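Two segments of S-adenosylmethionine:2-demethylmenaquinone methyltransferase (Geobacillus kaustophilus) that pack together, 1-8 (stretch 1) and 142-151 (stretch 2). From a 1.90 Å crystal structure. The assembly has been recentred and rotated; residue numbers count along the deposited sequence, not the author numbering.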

# COMPACT_ATOMS: atom_id res chain seq x y z
N MET A 1 -5.99 -5.26 23.40
CA MET A 1 -6.52 -5.36 22.01
C MET A 1 -5.45 -5.17 20.94
O MET A 1 -5.65 -5.53 19.78
CB MET A 1 -7.65 -4.34 21.81
CG MET A 1 -7.46 -3.01 22.53
SD MET A 1 -9.03 -2.13 22.79
CE MET A 1 -8.90 -0.79 21.61
N LYS A 2 -4.31 -4.61 21.33
CA LYS A 2 -3.20 -4.41 20.40
C LYS A 2 -2.52 -5.75 20.18
O LYS A 2 -2.23 -6.47 21.14
CB LYS A 2 -2.18 -3.42 20.97
CG LYS A 2 -2.63 -1.96 20.95
CD LYS A 2 -1.62 -1.05 21.64
CE LYS A 2 -0.20 -1.28 21.12
NZ LYS A 2 -0.06 -1.05 19.65
N THR A 3 -2.25 -6.09 18.92
CA THR A 3 -1.58 -7.35 18.63
C THR A 3 -0.18 -7.34 19.21
O THR A 3 0.35 -8.39 19.58
CB THR A 3 -1.51 -7.62 17.11
OG1 THR A 3 -0.91 -6.49 16.45
CG2 THR A 3 -2.90 -7.86 16.55
N ALA A 4 0.42 -6.16 19.30
CA ALA A 4 1.77 -6.03 19.85
C ALA A 4 1.77 -6.45 21.32
O ALA A 4 2.67 -7.17 21.76
CB ALA A 4 2.25 -4.59 19.71
N ASP A 5 0.77 -6.00 22.07
CA ASP A 5 0.68 -6.34 23.49
C ASP A 5 0.37 -7.82 23.69
O ASP A 5 0.90 -8.45 24.61
CB ASP A 5 -0.39 -5.50 24.19
CG ASP A 5 -0.01 -4.03 24.28
OD1 ASP A 5 1.20 -3.73 24.37
OD2 ASP A 5 -0.92 -3.18 24.28
N LEU A 6 -0.49 -8.37 22.84
CA LEU A 6 -0.85 -9.78 22.92
C LEU A 6 0.36 -10.67 22.66
O LEU A 6 0.52 -11.71 23.30
CB LEU A 6 -1.96 -10.09 21.92
CG LEU A 6 -3.29 -9.41 22.25
CD1 LEU A 6 -4.28 -9.62 21.11
CD2 LEU A 6 -3.84 -9.96 23.56
N CYS A 7 1.20 -10.27 21.71
CA CYS A 7 2.39 -11.06 21.43
C CYS A 7 3.35 -11.02 22.61
O CYS A 7 3.93 -12.04 22.98
CB CYS A 7 3.08 -10.55 20.15
SG CYS A 7 2.23 -11.02 18.61
N ASP A 8 3.51 -9.85 23.23
CA ASP A 8 4.42 -9.72 24.37
C ASP A 8 3.99 -10.60 25.54
O ASP A 8 4.83 -11.20 26.21
CB ASP A 8 4.50 -8.27 24.84
CG ASP A 8 5.21 -7.36 23.85
OD1 ASP A 8 5.77 -7.88 22.86
OD2 ASP A 8 5.20 -6.13 24.06
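Stretch 2, residues 142-151: VYADADGVVV

Stretch 2 is a β-hairpin, two strands joined by a tight turn around Ala146 and Asp147, with Tyr143 and Val150 paired through both backbone hydrogen bonds. Helix 3-8 lies across it, its axis 8.9 Å from that of the second strand at a crossing angle of 40°; against the first strand the N-to-C directions differ by 134°.

Contact centres on Asp145, chi1 p (69°). With chi2 at 4°, Asp145 OD1 nearly eclipses CA about the CB-CG bond, and both carboxylate oxygens find donors. Asp145 OD2 accepts a hydrogen bond from Thr3 N (2.9 Å), in the helix's first turn, where amides lack an intrahelical acceptor; Asp145 OD1 accepts one from Thr3 OG1 (2.7 Å). Asp145 OD1 also accepts hydrogen bonds from Asp147 N (2.9 Å) and Gly148 N (3.2 Å), so one short side chain ties the turn to the helix. Thr3, chi1 p, aims OG1 at this carboxylate while its CG2 lies 3.5 Å from Gly148 O. Gly148 has phi/psi 164/-163, where a CB would jam against the preceding carbonyl O.

Lys2 curls through p values of chi3 and chi4, bringing NZ into a long salt bridge with Asp147 OD2 (4.0 Å); one water bonds to both atoms.

Farther along, Leu6, chi1 m and chi2 t, points toward the hairpin and offers a branched apolar end to buried Tyr143, its CD1 over one ring face, 3.3 Å from Tyr143 CG. Cys7 points sideways, its small side chain fitting beside Val150, SG to CG1 3.8 Å.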

# COMPACT_ATOMS: atom_id res chain seq x y z
N VAL A 142 -9.42 -14.58 17.10
CA VAL A 142 -8.51 -13.80 16.28
C VAL A 142 -8.51 -12.33 16.70
O VAL A 142 -9.55 -11.76 17.02
CB VAL A 142 -8.88 -13.91 14.77
CG1 VAL A 142 -10.28 -13.37 14.53
CG2 VAL A 142 -7.86 -13.17 13.93
N TYR A 143 -7.32 -11.74 16.70
CA TYR A 143 -7.15 -10.34 17.08
C TYR A 143 -6.45 -9.66 15.91
O TYR A 143 -5.41 -10.13 15.44
CB TYR A 143 -6.29 -10.23 18.34
CG TYR A 143 -6.86 -10.99 19.52
CD1 TYR A 143 -7.80 -10.39 20.37
CD2 TYR A 143 -6.49 -12.30 19.77
CE1 TYR A 143 -8.35 -11.10 21.44
CE2 TYR A 143 -7.03 -13.02 20.84
CZ TYR A 143 -7.96 -12.41 21.67
OH TYR A 143 -8.49 -13.11 22.72
N ALA A 144 -7.01 -8.56 15.44
CA ALA A 144 -6.41 -7.85 14.33
C ALA A 144 -6.32 -6.35 14.56
O ALA A 144 -7.16 -5.76 15.24
CB ALA A 144 -7.20 -8.13 13.05
N ASP A 145 -5.29 -5.74 13.99
CA ASP A 145 -5.11 -4.31 14.08
C ASP A 145 -4.12 -3.85 13.03
O ASP A 145 -3.73 -4.62 12.15
CB ASP A 145 -4.69 -3.87 15.50
CG ASP A 145 -3.28 -4.29 15.87
OD1 ASP A 145 -2.57 -4.86 15.01
OD2 ASP A 145 -2.88 -4.04 17.03
N ALA A 146 -3.72 -2.58 13.11
CA ALA A 146 -2.79 -2.00 12.14
C ALA A 146 -1.44 -2.70 12.03
O ALA A 146 -0.77 -2.58 11.00
CB ALA A 146 -2.58 -0.52 12.47
N ASP A 147 -1.03 -3.43 13.06
CA ASP A 147 0.27 -4.11 13.03
C ASP A 147 0.23 -5.54 12.50
O ASP A 147 1.24 -6.05 12.01
CB ASP A 147 0.91 -4.10 14.41
CG ASP A 147 1.25 -2.71 14.88
OD1 ASP A 147 1.68 -1.89 14.04
OD2 ASP A 147 1.09 -2.42 16.09
N GLY A 148 -0.92 -6.20 12.59
CA GLY A 148 -1.00 -7.56 12.11
C GLY A 148 -2.21 -8.32 12.61
O GLY A 148 -3.18 -7.73 13.08
N VAL A 149 -2.14 -9.65 12.49
CA VAL A 149 -3.22 -10.52 12.91
C VAL A 149 -2.65 -11.73 13.66
O VAL A 149 -1.74 -12.39 13.17
CB VAL A 149 -4.02 -11.03 11.69
CG1 VAL A 149 -5.13 -11.97 12.14
CG2 VAL A 149 -4.59 -9.84 10.91
N VAL A 150 -3.19 -12.00 14.84
CA VAL A 150 -2.74 -13.13 15.64
C VAL A 150 -3.94 -13.97 16.06
O VAL A 150 -5.03 -13.46 16.29
CB VAL A 150 -1.97 -12.65 16.89
CG1 VAL A 150 -0.77 -11.82 16.46
CG2 VAL A 150 -2.88 -11.85 17.81
N VAL A 151 -3.71 -15.28 16.17
CA VAL A 151 -4.77 -16.22 16.53
C VAL A 151 -4.44 -17.04 17.77
O VAL A 151 -3.35 -17.60 17.88
CB VAL A 151 -5.04 -17.19 15.36
CG1 VAL A 151 -6.12 -18.18 15.74
CG2 VAL A 151 -5.43 -16.41 14.11
O HOH W 1 -7.53 -6.46 18.11
O HOH W 2 -0.35 -3.34 18.03